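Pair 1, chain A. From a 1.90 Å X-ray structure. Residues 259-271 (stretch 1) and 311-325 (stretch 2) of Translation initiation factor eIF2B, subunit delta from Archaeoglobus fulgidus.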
# COMPACT_ATOMS: atom_id res chain seq x y z
N ILE A 259 -14.52 1.73 15.68
CA ILE A 259 -13.81 0.51 16.01
C ILE A 259 -12.72 0.85 17.02
O ILE A 259 -11.92 1.72 16.77
CB ILE A 259 -13.20 -0.10 14.75
CG1 ILE A 259 -14.35 -0.43 13.79
CG2 ILE A 259 -12.37 -1.32 15.11
CD1 ILE A 259 -13.94 -1.32 12.64
N PRO A 260 -12.70 0.15 18.18
CA PRO A 260 -11.67 0.44 19.19
C PRO A 260 -10.27 0.37 18.59
O PRO A 260 -9.96 -0.58 17.87
CB PRO A 260 -11.92 -0.64 20.27
CG PRO A 260 -13.45 -0.86 20.17
CD PRO A 260 -13.68 -0.84 18.66
N PHE A 261 -9.46 1.40 18.86
CA PHE A 261 -8.09 1.47 18.33
C PHE A 261 -7.13 1.52 19.53
O PHE A 261 -7.11 2.49 20.30
CB PHE A 261 -7.95 2.72 17.44
CG PHE A 261 -6.61 2.83 16.75
CD1 PHE A 261 -6.44 2.36 15.44
CD2 PHE A 261 -5.53 3.46 17.38
CE1 PHE A 261 -5.24 2.53 14.77
CE2 PHE A 261 -4.31 3.63 16.72
CZ PHE A 261 -4.16 3.16 15.41
N TYR A 262 -6.35 0.47 19.69
CA TYR A 262 -5.43 0.39 20.82
C TYR A 262 -3.97 0.48 20.40
O TYR A 262 -3.60 -0.00 19.34
CB TYR A 262 -5.65 -0.93 21.58
CG TYR A 262 -7.03 -1.06 22.15
CD1 TYR A 262 -7.51 -0.15 23.09
CD2 TYR A 262 -7.89 -2.10 21.73
CE1 TYR A 262 -8.78 -0.26 23.60
CE2 TYR A 262 -9.19 -2.22 22.24
CZ TYR A 262 -9.62 -1.31 23.17
OH TYR A 262 -10.87 -1.42 23.71
N VAL A 263 -3.16 1.11 21.25
CA VAL A 263 -1.73 1.20 21.00
C VAL A 263 -1.05 0.50 22.18
O VAL A 263 -1.24 0.86 23.35
CB VAL A 263 -1.23 2.67 20.93
CG1 VAL A 263 0.27 2.66 20.81
CG2 VAL A 263 -1.85 3.40 19.71
N ALA A 264 -0.28 -0.53 21.88
CA ALA A 264 0.41 -1.27 22.94
C ALA A 264 1.86 -0.80 22.98
O ALA A 264 2.58 -0.92 21.99
CB ALA A 264 0.35 -2.79 22.64
N ALA A 265 2.29 -0.24 24.11
CA ALA A 265 3.69 0.21 24.23
C ALA A 265 4.09 0.36 25.67
O ALA A 265 3.30 0.82 26.47
CB ALA A 265 3.89 1.56 23.53
N PRO A 266 5.34 -0.01 26.00
CA PRO A 266 5.82 0.10 27.38
C PRO A 266 6.11 1.54 27.77
O PRO A 266 6.21 2.42 26.92
CB PRO A 266 7.08 -0.77 27.40
CG PRO A 266 7.65 -0.53 26.05
CD PRO A 266 6.41 -0.53 25.12
N LYS A 267 6.23 1.76 29.08
CA LYS A 267 6.50 3.09 29.62
C LYS A 267 7.67 3.78 28.92
O LYS A 267 7.61 4.98 28.62
CB LYS A 267 6.80 2.98 31.14
CG LYS A 267 7.18 4.32 31.81
CD LYS A 267 7.26 4.14 33.35
CE LYS A 267 7.71 5.43 34.02
NZ LYS A 267 7.69 5.26 35.50
N ALA A 268 8.71 3.01 28.62
CA ALA A 268 9.91 3.56 27.99
C ALA A 268 9.68 4.17 26.59
O ALA A 268 10.52 4.92 26.10
CB ALA A 268 11.01 2.50 27.93
N THR A 269 8.56 3.86 25.97
CA THR A 269 8.28 4.41 24.64
C THR A 269 7.64 5.81 24.74
O THR A 269 7.57 6.56 23.75
CB THR A 269 7.39 3.42 23.87
OG1 THR A 269 8.15 2.22 23.66
CG2 THR A 269 6.97 3.96 22.52
N PHE A 270 7.19 6.18 25.93
CA PHE A 270 6.60 7.49 26.13
C PHE A 270 7.74 8.53 26.22
O PHE A 270 8.80 8.23 26.73
CB PHE A 270 5.76 7.53 27.40
CG PHE A 270 4.48 6.74 27.31
CD1 PHE A 270 4.51 5.33 27.21
CD2 PHE A 270 3.25 7.39 27.30
CE1 PHE A 270 3.30 4.59 27.10
CE2 PHE A 270 2.06 6.66 27.20
CZ PHE A 270 2.08 5.27 27.11
N ASP A 271 7.49 9.72 25.68
CA ASP A 271 8.46 10.84 25.68
C ASP A 271 7.52 12.00 26.04
O ASP A 271 7.28 12.90 25.24
CB ASP A 271 9.02 11.02 24.25
CG ASP A 271 10.25 11.94 24.19
OD1 ASP A 271 10.66 12.53 25.22
OD2 ASP A 271 10.80 12.08 23.09
N PRO A 311 2.04 10.69 12.70
CA PRO A 311 1.53 10.91 14.05
C PRO A 311 0.02 10.63 14.08
O PRO A 311 -0.73 11.11 13.24
CB PRO A 311 1.84 12.38 14.31
CG PRO A 311 1.86 13.04 12.90
CD PRO A 311 2.06 11.93 11.89
N THR A 312 -0.41 9.81 15.02
CA THR A 312 -1.83 9.51 15.18
C THR A 312 -2.26 10.34 16.40
O THR A 312 -1.70 10.16 17.50
CB THR A 312 -2.07 7.99 15.49
OG1 THR A 312 -1.77 7.19 14.34
CG2 THR A 312 -3.51 7.74 15.90
N PRO A 313 -3.23 11.26 16.23
CA PRO A 313 -3.67 12.06 17.39
C PRO A 313 -4.25 11.15 18.46
O PRO A 313 -4.93 10.15 18.15
CB PRO A 313 -4.70 13.02 16.78
CG PRO A 313 -5.28 12.22 15.61
CD PRO A 313 -4.06 11.53 15.04
N LEU A 314 -4.03 11.49 19.73
CA LEU A 314 -4.54 10.65 20.81
C LEU A 314 -6.06 10.60 20.83
O LEU A 314 -6.64 9.71 21.46
CB LEU A 314 -3.98 11.12 22.16
CG LEU A 314 -2.50 10.76 22.28
CD1 LEU A 314 -1.94 11.34 23.58
CD2 LEU A 314 -2.33 9.23 22.24
N GLU A 315 -6.69 11.55 20.14
CA GLU A 315 -8.15 11.57 20.06
C GLU A 315 -8.64 10.33 19.30
O GLU A 315 -9.80 9.93 19.42
CB GLU A 315 -8.62 12.85 19.33
CG GLU A 315 -9.93 13.40 19.87
CD GLU A 315 -11.10 13.11 18.95
OE1 GLU A 315 -10.99 13.48 17.75
OE2 GLU A 315 -12.12 12.54 19.41
N ASN A 316 -7.77 9.72 18.50
CA ASN A 316 -8.12 8.52 17.74
C ASN A 316 -7.64 7.24 18.44
O ASN A 316 -7.64 6.16 17.84
CB ASN A 316 -7.49 8.55 16.34
CG ASN A 316 -8.11 9.60 15.43
OD1 ASN A 316 -8.88 10.45 15.87
ND2 ASN A 316 -7.75 9.55 14.13
N VAL A 317 -7.20 7.36 19.69
CA VAL A 317 -6.72 6.19 20.44
C VAL A 317 -7.70 5.92 21.59
O VAL A 317 -7.90 6.78 22.47
CB VAL A 317 -5.31 6.44 21.00
CG1 VAL A 317 -4.86 5.25 21.85
CG2 VAL A 317 -4.34 6.69 19.82
N THR A 318 -8.31 4.75 21.57
CA THR A 318 -9.30 4.35 22.58
C THR A 318 -8.63 4.12 23.94
O THR A 318 -9.18 4.47 24.99
CB THR A 318 -10.02 3.04 22.15
OG1 THR A 318 -10.51 3.20 20.81
CG2 THR A 318 -11.19 2.71 23.11
N ALA A 319 -7.43 3.53 23.92
CA ALA A 319 -6.70 3.31 25.14
C ALA A 319 -5.27 2.90 24.81
O ALA A 319 -5.01 2.37 23.73
CB ALA A 319 -7.39 2.19 26.00
N LEU A 320 -4.37 3.15 25.76
CA LEU A 320 -2.98 2.77 25.63
C LEU A 320 -2.81 1.51 26.52
O LEU A 320 -3.30 1.48 27.64
CB LEU A 320 -2.07 3.91 26.14
CG LEU A 320 -2.25 5.26 25.43
CD1 LEU A 320 -1.49 6.35 26.17
CD2 LEU A 320 -1.77 5.15 23.98
N ILE A 321 -2.16 0.48 26.00
CA ILE A 321 -1.93 -0.74 26.75
C ILE A 321 -0.45 -0.76 27.11
O ILE A 321 0.39 -0.91 26.22
CB ILE A 321 -2.25 -2.00 25.91
CG1 ILE A 321 -3.69 -1.96 25.41
CG2 ILE A 321 -2.03 -3.24 26.78
CD1 ILE A 321 -4.00 -3.04 24.36
N THR A 322 -0.13 -0.66 28.39
CA THR A 322 1.27 -0.63 28.85
C THR A 322 1.53 -1.72 29.90
O THR A 322 0.59 -2.41 30.30
CB THR A 322 1.59 0.76 29.49
OG1 THR A 322 1.04 0.83 30.82
CG2 THR A 322 0.98 1.90 28.63
N GLU A 323 2.77 -1.88 30.35
CA GLU A 323 3.07 -2.90 31.37
C GLU A 323 2.63 -2.41 32.75
O GLU A 323 2.71 -3.14 33.75
CB GLU A 323 4.56 -3.26 31.39
CG GLU A 323 5.50 -2.24 32.06
CD GLU A 323 5.95 -1.15 31.11
OE1 GLU A 323 5.12 -0.64 30.33
OE2 GLU A 323 7.15 -0.79 31.16
N TYR A 324 2.17 -1.17 32.80
CA TYR A 324 1.69 -0.56 34.04
C TYR A 324 0.17 -0.60 34.07
O TYR A 324 -0.46 -0.20 35.06
CB TYR A 324 2.16 0.90 34.14
CG TYR A 324 3.59 1.05 34.56
CD1 TYR A 324 3.91 1.41 35.87
CD2 TYR A 324 4.63 0.84 33.65
CE1 TYR A 324 5.25 1.57 36.27
CE2 TYR A 324 5.97 0.98 34.04
CZ TYR A 324 6.27 1.35 35.35
OH TYR A 324 7.58 1.51 35.75
N GLY A 325 -0.43 -1.08 32.98
CA GLY A 325 -1.87 -1.16 32.91
C GLY A 325 -2.46 -0.48 31.68
O GLY A 325 -1.73 0.11 30.86
O HOH W 1 9.21 0.37 29.79

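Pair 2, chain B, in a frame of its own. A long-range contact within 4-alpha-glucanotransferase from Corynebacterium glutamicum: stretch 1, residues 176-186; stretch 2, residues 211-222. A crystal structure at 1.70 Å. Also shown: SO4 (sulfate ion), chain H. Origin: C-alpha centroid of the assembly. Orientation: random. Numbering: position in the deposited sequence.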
# COMPACT_ATOMS: atom_id res chain seq x y z
N PRO B 176 -1.75 -3.67 -24.40
CA PRO B 176 -0.75 -3.90 -23.36
C PRO B 176 0.42 -2.94 -23.42
O PRO B 176 0.90 -2.62 -24.47
CB PRO B 176 -0.28 -5.34 -23.61
CG PRO B 176 -1.42 -5.97 -24.32
CD PRO B 176 -1.97 -4.89 -25.20
N ARG B 177 0.87 -2.51 -22.26
CA ARG B 177 1.92 -1.52 -22.14
C ARG B 177 3.01 -1.97 -21.19
O ARG B 177 2.86 -2.93 -20.46
CB ARG B 177 1.38 -0.19 -21.61
CG ARG B 177 0.18 0.34 -22.34
CD ARG B 177 0.43 0.62 -23.81
NE ARG B 177 -0.83 1.02 -24.40
CZ ARG B 177 -1.29 2.25 -24.38
NH1 ARG B 177 -0.57 3.21 -23.85
NH2 ARG B 177 -2.47 2.51 -24.90
N SER B 178 4.11 -1.24 -21.22
CA SER B 178 5.22 -1.49 -20.28
C SER B 178 5.42 -0.29 -19.43
O SER B 178 5.01 0.82 -19.79
CB SER B 178 6.54 -1.81 -20.98
OG SER B 178 7.06 -0.66 -21.63
N GLY B 179 6.15 -0.49 -18.34
CA GLY B 179 6.60 0.59 -17.47
C GLY B 179 7.85 0.22 -16.76
O GLY B 179 8.42 -0.80 -17.09
N VAL B 180 8.30 1.08 -15.84
CA VAL B 180 9.52 0.96 -15.14
C VAL B 180 9.19 1.11 -13.66
O VAL B 180 8.32 1.93 -13.28
CB VAL B 180 10.51 2.10 -15.53
CG1 VAL B 180 11.75 2.09 -14.63
CG2 VAL B 180 10.91 2.04 -17.03
N MET B 181 9.84 0.32 -12.83
CA MET B 181 9.79 0.51 -11.36
C MET B 181 11.10 1.06 -10.83
O MET B 181 12.20 0.57 -11.18
CB MET B 181 9.48 -0.79 -10.62
CG MET B 181 9.43 -0.68 -9.07
SD MET B 181 11.00 -0.72 -8.20
CE MET B 181 11.19 -2.50 -8.10
N ALA B 182 11.01 2.08 -9.99
CA ALA B 182 12.19 2.65 -9.37
C ALA B 182 11.94 2.87 -7.87
O ALA B 182 10.85 3.28 -7.48
CB ALA B 182 12.56 3.97 -9.97
N GLN B 183 12.97 2.58 -7.07
CA GLN B 183 12.98 2.97 -5.67
C GLN B 183 13.48 4.40 -5.61
O GLN B 183 14.70 4.68 -5.61
CB GLN B 183 13.82 2.02 -4.84
CG GLN B 183 13.31 0.62 -4.89
CD GLN B 183 12.03 0.42 -4.09
OE1 GLN B 183 12.06 0.60 -2.88
NE2 GLN B 183 10.93 0.03 -4.72
N ILE B 184 12.57 5.37 -5.67
CA ILE B 184 12.97 6.73 -6.00
C ILE B 184 13.97 7.39 -5.03
O ILE B 184 14.78 8.21 -5.46
CB ILE B 184 11.71 7.66 -6.30
CG1 ILE B 184 12.11 8.97 -6.96
CG2 ILE B 184 10.96 7.91 -5.01
CD1 ILE B 184 12.73 8.74 -8.31
N TYR B 185 13.88 7.06 -3.75
CA TYR B 185 14.85 7.58 -2.72
C TYR B 185 16.30 7.19 -3.13
O TYR B 185 17.26 7.85 -2.78
CB TYR B 185 14.53 6.97 -1.31
CG TYR B 185 14.37 5.49 -1.28
CD1 TYR B 185 15.51 4.67 -1.18
CD2 TYR B 185 13.14 4.88 -1.43
CE1 TYR B 185 15.40 3.32 -1.21
CE2 TYR B 185 13.02 3.49 -1.47
CZ TYR B 185 14.18 2.73 -1.37
OH TYR B 185 14.13 1.39 -1.43
N SER B 186 16.43 6.08 -3.85
CA SER B 186 17.75 5.58 -4.24
C SER B 186 18.28 6.12 -5.55
O SER B 186 19.44 5.84 -5.87
CB SER B 186 17.75 4.04 -4.35
OG SER B 186 17.08 3.53 -5.51
N ASP B 211 11.66 6.25 -23.99
CA ASP B 211 11.87 4.93 -24.52
C ASP B 211 10.71 3.98 -24.45
O ASP B 211 10.92 2.78 -24.69
CB ASP B 211 13.15 4.32 -23.94
CG ASP B 211 14.30 5.25 -24.11
OD1 ASP B 211 14.66 5.49 -25.27
OD2 ASP B 211 14.81 5.81 -23.13
N GLY B 212 9.51 4.50 -24.21
CA GLY B 212 8.32 3.70 -24.31
C GLY B 212 7.54 3.41 -23.04
O GLY B 212 6.52 2.84 -23.11
N ALA B 213 8.09 3.72 -21.86
CA ALA B 213 7.42 3.42 -20.63
C ALA B 213 6.13 4.22 -20.52
O ALA B 213 6.15 5.42 -20.76
CB ALA B 213 8.34 3.76 -19.46
N ASP B 214 5.05 3.56 -20.09
CA ASP B 214 3.75 4.23 -19.86
C ASP B 214 3.45 4.48 -18.35
O ASP B 214 2.49 5.24 -18.06
CB ASP B 214 2.61 3.48 -20.52
CG ASP B 214 2.38 3.94 -21.96
OD1 ASP B 214 2.34 5.17 -22.16
OD2 ASP B 214 2.33 3.08 -22.89
N PHE B 215 4.25 3.92 -17.47
CA PHE B 215 4.14 4.24 -16.07
C PHE B 215 5.49 4.17 -15.38
O PHE B 215 6.39 3.54 -15.87
CB PHE B 215 3.14 3.33 -15.38
CG PHE B 215 3.53 1.89 -15.37
CD1 PHE B 215 4.29 1.39 -14.36
CD2 PHE B 215 3.10 1.04 -16.36
CE1 PHE B 215 4.65 0.07 -14.34
CE2 PHE B 215 3.46 -0.28 -16.34
CZ PHE B 215 4.23 -0.76 -15.34
N LEU B 216 5.59 4.85 -14.25
CA LEU B 216 6.72 4.73 -13.37
C LEU B 216 6.19 4.33 -11.97
O LEU B 216 5.59 5.12 -11.27
CB LEU B 216 7.50 6.04 -13.28
CG LEU B 216 8.70 6.00 -12.37
CD1 LEU B 216 9.79 5.09 -12.92
CD2 LEU B 216 9.19 7.41 -12.18
N LEU B 217 6.39 3.06 -11.66
CA LEU B 217 5.97 2.49 -10.35
C LEU B 217 7.05 2.81 -9.39
O LEU B 217 8.24 2.53 -9.64
CB LEU B 217 5.75 0.97 -10.46
CG LEU B 217 5.58 0.12 -9.23
CD1 LEU B 217 4.35 0.56 -8.44
CD2 LEU B 217 5.36 -1.34 -9.55
N ILE B 218 6.66 3.33 -8.24
CA ILE B 218 7.55 3.67 -7.18
C ILE B 218 7.21 3.02 -5.83
O ILE B 218 6.19 2.34 -5.65
CB ILE B 218 7.73 5.20 -7.04
CG1 ILE B 218 6.39 5.86 -6.66
CG2 ILE B 218 8.29 5.78 -8.34
CD1 ILE B 218 6.49 7.30 -6.30
N ASN B 219 8.13 3.15 -4.90
CA ASN B 219 7.89 2.77 -3.52
C ASN B 219 6.83 3.63 -2.89
O ASN B 219 6.57 4.72 -3.35
CB ASN B 219 9.17 2.91 -2.68
CG ASN B 219 9.77 4.31 -2.79
OD1 ASN B 219 9.59 5.21 -1.90
ND2 ASN B 219 10.42 4.56 -3.86
N PRO B 220 6.25 3.13 -1.75
CA PRO B 220 5.34 3.95 -0.99
C PRO B 220 6.04 5.25 -0.59
O PRO B 220 7.26 5.26 -0.28
CB PRO B 220 5.04 3.08 0.27
CG PRO B 220 5.31 1.65 -0.14
CD PRO B 220 6.42 1.80 -1.14
N MET B 221 5.27 6.31 -0.56
CA MET B 221 5.78 7.65 -0.22
C MET B 221 5.11 8.28 1.03
O MET B 221 5.09 9.52 1.22
CB MET B 221 5.52 8.53 -1.41
CG MET B 221 6.09 8.00 -2.74
SD MET B 221 7.88 8.19 -2.75
CE MET B 221 7.94 9.93 -3.19
N HIS B 222 4.53 7.41 1.83
CA HIS B 222 3.79 7.80 3.01
C HIS B 222 4.72 8.45 4.05
O HIS B 222 5.88 8.07 4.23
CB HIS B 222 3.14 6.62 3.70
CG HIS B 222 2.42 5.65 2.83
ND1 HIS B 222 1.32 6.01 2.09
CD2 HIS B 222 2.58 4.31 2.65
CE1 HIS B 222 0.85 4.93 1.47
NE2 HIS B 222 1.63 3.91 1.75
S SO4 H . -3.16 6.32 -24.77
O1 SO4 H . -4.08 6.45 -25.93
O2 SO4 H . -3.23 7.48 -23.84
O3 SO4 H . -3.55 5.08 -24.06
O4 SO4 H . -1.78 6.21 -25.28
O HOH W 2 4.22 1.11 -23.00

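Both pairs set two short parallel strands side by side, and 14 central residues superpose with an RMSD of 0.6 Å. The strand axes approach to 4.7 Å in pair 1 and 4.6 Å in pair 2, with signed crossing angles of -28° and -27°. The register is also the same: A:Val263 lies beside A:Leu320 as B:Val180 lies beside B:Leu216, and A:Ala264 beside A:Ile321 as B:Met181 beside B:Leu217.

Four backbone links recur at matched positions. The amide of the residue that leads into the second strand opens the ladder: A:Thr318 N donates to A:Phe261 O and B:Asp214 N to B:Ser178 O, at 2.9 and 2.8 Å. The next rung is weak in pair 1, where A:Val263 N lies 3.3 Å from A:Ala319 O, and shorter in pair 2, where B:Val180 N lies 3.1 Å from B:Phe215 O. Each valine carbonyl then accepts from the far strand, A:Val263 O from A:Ile321 N and B:Val180 O from B:Leu217 N, both at 2.8 Å. Finally A:Ala265 N reaches A:Ile321 O at 2.9 Å and B:Ala182 N reaches B:Leu217 O at 2.8 Å. One strand thus uses both the N and the O of its valine, a signature of parallel pairing.

The valine is the most faithful side chain: both are t rotamers, and their side-chain centres fall 0.3 Å apart. Each packs on a leucine and on a second aliphatic residue, A:Val317 or B:Ala213, A:Val263 CG2 being 4.1 Å from A:Val317 CG1 and B:Val180 CG2 3.9 Å from B:Ala213 CB.

On the face holding A:Tyr262, A:Ala264 and A:Ile321, the bulk sits on opposite strands in the two pairs. Pair 1 places the aromatic on the first strand beside a small partner, with A:Tyr262 CE1 3.7 Å from A:Ala319 CB. Pair 2 reverses this: B:Gly179 matches the tyrosine and B:Phe215 matches the alanine. The B:Phe215 ring covers the glycine, whose CA sits 3.5 Å from the ring centroid, almost on the normal. An ideal CB there would come within 2.4 Å of B:Phe215 CE2, so this ring position requires the glycine. Further along, pair 2 has the longer B:Met181, with its CG 3.9 Å from B:Leu217 CG, where pair 1 has A:Ala264 against A:Ile321.

The polar ends differ in chemistry. At the entry, A:Thr318 OG1 accepts from A:Phe261 N at 2.9 Å, closing a two-bond clasp with the backbone link. Its counterpart B:Asp214 instead turns OD2 to B:Arg177 NH1, 3.1 Å away, in a salt bridge; the same arginine's NH2 holds sulfate O3 at 2.9 Å. At the exit, A:Glu323 OE1 accepts from A:Lys267 N at 2.9 Å, and a water bridges A:Glu323 OE2 to A:Ala268 N. B:Asn219 occupies the glutamate position, its side-chain centre only 0.4 Å away, and packs against B:Gln183 and B:Ile184.

The rule is a shared ladder and valine, with bulk placed on one strand or the other.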